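Local coordinates for protein intracellular growth locus, subunit C (PDB 2QWU) that is encoded on the Francisella pathogenicity island and, judging from its name and family, probably supports growth of the bacterium inside host cells, at residues M76-G81 with I139-S144. The protein carries 2 engineered substitutions. Residues are numbered along the deposited sequence; the frame is centred on the assembly and turned at random.
Sequences MSITPG and IMIDLS. Engineered in segment 76-81: Met76 (natural residue Leu).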
loop_
_atom_site.group_PDB
_atom_site.type_symbol
_atom_site.label_atom_id
_atom_site.label_comp_id
_atom_site.label_asym_id
_atom_site.label_seq_id
_atom_site.Cartn_x
_atom_site.Cartn_y
_atom_site.Cartn_z
HETATM N N MSE A 76 -0.583 -1.609 6.222
HETATM C CA MSE A 76 0.720 -1.011 6.241
HETATM C C MSE A 76 1.049 -0.660 7.663
HETATM O O MSE A 76 0.172 -0.229 8.401
HETATM C CB MSE A 76 0.793 0.252 5.396
HETATM C CG MSE A 76 2.204 0.650 5.181
HETATM SE SE MSE A 76 2.281 1.969 3.912
HETATM C CE MSE A 76 4.077 2.146 3.891
ATOM N N SER A 77 2.310 -0.860 8.040
ATOM C CA SER A 77 2.774 -0.524 9.388
ATOM C C SER A 77 4.106 0.200 9.258
ATOM O O SER A 77 5.025 -0.232 8.556
ATOM C CB SER A 77 2.879 -1.806 10.233
ATOM O OG SER A 77 3.457 -1.529 11.510
ATOM N N ILE A 78 4.178 1.371 9.849
ATOM C CA ILE A 78 5.388 2.144 9.821
ATOM C C ILE A 78 5.782 2.538 11.237
ATOM O O ILE A 78 5.012 3.207 11.956
ATOM C CB ILE A 78 5.216 3.438 9.018
ATOM C CG1 ILE A 78 4.682 3.115 7.625
ATOM C CG2 ILE A 78 6.568 4.184 8.995
ATOM C CD1 ILE A 78 4.272 4.327 6.862
ATOM N N THR A 79 6.954 2.095 11.651
ATOM C CA THR A 79 7.459 2.475 12.975
ATOM C C THR A 79 8.592 3.465 12.740
ATOM O O THR A 79 9.638 3.089 12.198
ATOM C CB THR A 79 7.942 1.262 13.709
ATOM O OG1 THR A 79 6.830 0.373 13.837
ATOM C CG2 THR A 79 8.476 1.650 15.118
ATOM N N PRO A 80 8.365 4.737 13.121
ATOM C CA PRO A 80 9.348 5.798 12.945
ATOM C C PRO A 80 10.688 5.404 13.523
ATOM O O PRO A 80 10.768 4.663 14.517
ATOM C CB PRO A 80 8.723 6.973 13.666
ATOM C CG PRO A 80 7.232 6.776 13.396
ATOM C CD PRO A 80 7.103 5.278 13.680
ATOM N N GLY A 81 11.747 5.886 12.899
ATOM C CA GLY A 81 13.050 5.549 13.426
ATOM C C GLY A 81 13.893 6.793 13.496
ATOM O O GLY A 81 13.593 7.764 12.774
ATOM N N ILE A 139 -7.521 11.548 3.039
ATOM C CA ILE A 139 -6.563 10.444 3.012
ATOM C C ILE A 139 -6.373 9.903 4.419
ATOM O O ILE A 139 -6.850 10.517 5.390
ATOM C CB ILE A 139 -5.137 10.908 2.579
ATOM C CG1 ILE A 139 -4.528 11.905 3.597
ATOM C CG2 ILE A 139 -5.185 11.520 1.131
ATOM C CD1 ILE A 139 -3.029 12.252 3.313
HETATM N N MSE A 140 -5.756 8.726 4.493
HETATM C CA MSE A 140 -5.272 8.206 5.786
HETATM C C MSE A 140 -3.764 8.519 5.684
HETATM O O MSE A 140 -3.227 9.233 6.489
HETATM C CB MSE A 140 -5.522 6.709 5.955
HETATM C CG MSE A 140 -7.037 6.472 6.310
HETATM SE SE MSE A 140 -7.521 4.660 6.483
HETATM C CE MSE A 140 -7.143 4.051 4.799
ATOM N N ILE A 141 -3.110 8.002 4.642
ATOM C CA ILE A 141 -1.685 8.271 4.398
ATOM C C ILE A 141 -1.517 8.478 2.866
ATOM O O ILE A 141 -2.046 7.703 2.071
ATOM C CB ILE A 141 -0.800 7.068 4.699
ATOM C CG1 ILE A 141 -0.981 6.594 6.121
ATOM C CG2 ILE A 141 0.650 7.465 4.412
ATOM C CD1 ILE A 141 -0.055 5.388 6.435
ATOM N N ASP A 142 -0.735 9.480 2.473
ATOM C CA ASP A 142 -0.444 9.689 1.032
ATOM C C ASP A 142 0.851 8.918 0.714
ATOM O O ASP A 142 1.961 9.334 1.073
ATOM C CB ASP A 142 -0.254 11.207 0.721
ATOM C CG ASP A 142 -0.137 11.488 -0.762
ATOM O OD1 ASP A 142 0.078 10.520 -1.522
ATOM O OD2 ASP A 142 -0.258 12.684 -1.188
ATOM N N LEU A 143 0.707 7.778 0.052
ATOM C CA LEU A 143 1.850 6.927 -0.254
ATOM C C LEU A 143 2.451 7.240 -1.639
ATOM O O LEU A 143 3.345 6.555 -2.086
ATOM C CB LEU A 143 1.388 5.448 -0.263
ATOM C CG LEU A 143 0.932 4.974 1.128
ATOM C CD1 LEU A 143 0.350 3.539 0.991
ATOM C CD2 LEU A 143 2.091 5.028 2.131
ATOM N N SER A 144 1.935 8.254 -2.312
ATOM C CA SER A 144 2.391 8.508 -3.675
ATOM C C SER A 144 3.879 8.584 -3.835
ATOM O O SER A 144 4.550 9.317 -3.118
ATOM C CB SER A 144 1.737 9.792 -4.264
ATOM O OG SER A 144 0.320 9.755 -4.134
#
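Ile141 is the first residue of 139-144 to reach the strand: its CD1 comes to 4.5 Å from CD1 of Ile78, a loose touch between the ends of two isoleucine branches. The same side chain also rests on Ile18, Val20 and Leu190, so the pair belongs to a wider apolar cluster. The backbone carrying it is fixed from outside the contact, since Gln129 bonds through its amide to Met140 N and Ile141 O. Asp142 turns to its own chain. Ser144 N reaches its OD1 at 3.0 Å from the anti side, tilted 28° from the carboxylate plane. Ser144 OG meets the syn lone pair of the same Asp142 OD1 at 2.7 Å, and the two bonds close the turn around Leu143. Ser125 joins this network, its OG bonding to Leu143 N and its N donating to Ser144 OG. Leu143 makes the closer contact. Both its methyls face the selenium of Met76, with Leu143 CD2 3.5 Å from Met76 SE. Leu143 CD1 stands 3.8 Å from the same SE. Met76, an engineered methionine (leucine in nature) present as selenomethionine, has CG anti to the backbone N (chi1 -167°) and a fully extended chain, which carries SE out from the strand to the leucine fork; the two side chains pass alongside one another, running opposite ways. No hydrogen bond crosses between the segments, and the four residues that touch are all buried. The arrangement is hydrophobic core packing in an antiparallel beta fold: a loop, bent by an Asx turn at Asp142, lays Ile141 and Leu143 over one face of strand 71-79.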